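Local coordinates for DUF411 domain-containing protein (Pseudomonas aeruginosa, PDB 6WIS) that binds a cysteine-bridged cluster of four copper ions and probably takes part in bacterial copper resistance, at residues Ala36-Ser39 with Ala40-Ser43. Sequence-based numbering, arbitrary orientation.
Sequences ADMS and AVKS
The selenomethionine side chain of M38 lies obliquely across the end of K42, one helical turn further on, and the two meet tightly where M38 CG comes within 3.5 Å of K42 CE. M38 leaves the helix with CG anti to the backbone N (chi1 -176°); the bend at chi2 sets SE beside the ammonium group, 3.5 Å from K42 NZ, and the bend at chi3 turns only the terminal methyl. K42 turns at its last torsion, and NZ finds its polar partners beyond the helix, in a hydrogen bond to T56 OG1 and a salt bridge to E65 OE2, which tie this helix to strands 55-59 and 62-65. M38 SE also packs against V41 CB at 4.3 Å. D37 is the N-cap of helix 38-45, which follows strand 29-34, an edge strand of the mixed sheet. The D37 carboxylate reaches forward along the first turn, where D37 OD1 accepts a weak capping bond from A40 N at 3.3 Å and CG rests on the A40 methyl. The D37 carbonyl receives V41 N, the first of three successive i to i+4 bonds, and V41 CG2 sits 3.3 Å from the same D37 O. S43 OG, set between its backbone N and carbonyl carbon (chi1 76°), turns back to donate to S39 O at 3.1 Å; S43 N reaches that oxygen from the opposite face of the carbonyl plane, leaving it gripped by two donors. The V41 side chain is about 4 Å from a bound zinc ion, and that of M38 about 7 Å from a copper ion.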
loop_
_atom_site.group_PDB
_atom_site.type_symbol
_atom_site.label_atom_id
_atom_site.label_comp_id
_atom_site.label_asym_id
_atom_site.label_seq_id
_atom_site.Cartn_x
_atom_site.Cartn_y
_atom_site.Cartn_z
ATOM N N ALA A 36 -10.707 -13.299 1.184
ATOM C CA ALA A 36 -11.870 -13.932 0.558
ATOM C C ALA A 36 -12.760 -12.938 -0.178
ATOM O O ALA A 36 -13.365 -13.303 -1.188
ATOM C CB ALA A 36 -12.713 -14.671 1.603
ATOM N N ASP A 37 -12.869 -11.670 0.300
ATOM C CA ASP A 37 -13.779 -10.701 -0.332
ATOM C C ASP A 37 -13.051 -9.361 -0.449
ATOM O O ASP A 37 -13.220 -8.456 0.378
ATOM C CB ASP A 37 -15.090 -10.560 0.437
ATOM C CG ASP A 37 -16.239 -10.052 -0.450
ATOM O OD1 ASP A 37 -15.992 -9.291 -1.427
ATOM O OD2 ASP A 37 -17.395 -10.431 -0.165
HETATM N N MSE A 38 -12.263 -9.235 -1.508
HETATM C CA MSE A 38 -11.395 -8.083 -1.657
HETATM C C MSE A 38 -12.180 -6.832 -2.075
HETATM O O MSE A 38 -11.835 -5.723 -1.661
HETATM C CB MSE A 38 -10.273 -8.376 -2.657
HETATM C CG MSE A 38 -9.294 -7.218 -2.770
HETATM SE SE MSE A 38 -8.270 -7.008 -1.087
HETATM C CE MSE A 38 -6.851 -8.244 -1.520
ATOM N N SER A 39 -13.232 -7.012 -2.886
ATOM C CA SER A 39 -14.135 -5.901 -3.195
ATOM C C SER A 39 -14.703 -5.264 -1.931
ATOM O O SER A 39 -14.723 -4.032 -1.795
ATOM C CB SER A 39 -15.275 -6.382 -4.096
ATOM O OG SER A 39 -14.859 -6.336 -5.443
ATOM N N ALA A 40 -15.198 -6.086 -1.005
ATOM C CA ALA A 40 -15.706 -5.559 0.260
ATOM C C ALA A 40 -14.612 -4.832 1.033
ATOM O O ALA A 40 -14.853 -3.767 1.616
ATOM C CB ALA A 40 -16.285 -6.685 1.119
ATOM N N VAL A 41 -13.402 -5.405 1.069
ATOM C CA VAL A 41 -12.333 -4.795 1.854
ATOM C C VAL A 41 -12.000 -3.420 1.291
ATOM O O VAL A 41 -11.931 -2.428 2.019
ATOM C CB VAL A 41 -11.087 -5.704 1.894
ATOM C CG1 VAL A 41 -9.913 -4.941 2.513
ATOM C CG2 VAL A 41 -11.361 -6.979 2.687
ATOM N N LYS A 42 -11.843 -3.335 -0.025
ATOM C CA LYS A 42 -11.409 -2.081 -0.613
ATOM C C LYS A 42 -12.515 -1.037 -0.543
ATOM O O LYS A 42 -12.258 0.132 -0.215
ATOM C CB LYS A 42 -10.967 -2.306 -2.061
ATOM C CG LYS A 42 -9.614 -3.037 -2.213
ATOM C CD LYS A 42 -9.155 -2.950 -3.670
ATOM C CE LYS A 42 -8.291 -4.154 -4.034
ATOM N NZ LYS A 42 -7.156 -4.333 -3.057
ATOM N N SER A 43 -13.757 -1.443 -0.827
ATOM C CA SER A 43 -14.841 -0.464 -0.818
ATOM C C SER A 43 -15.144 0.017 0.593
ATOM O O SER A 43 -15.474 1.187 0.782
ATOM C CB SER A 43 -16.098 -1.039 -1.466
ATOM O OG SER A 43 -16.717 -1.938 -0.582
#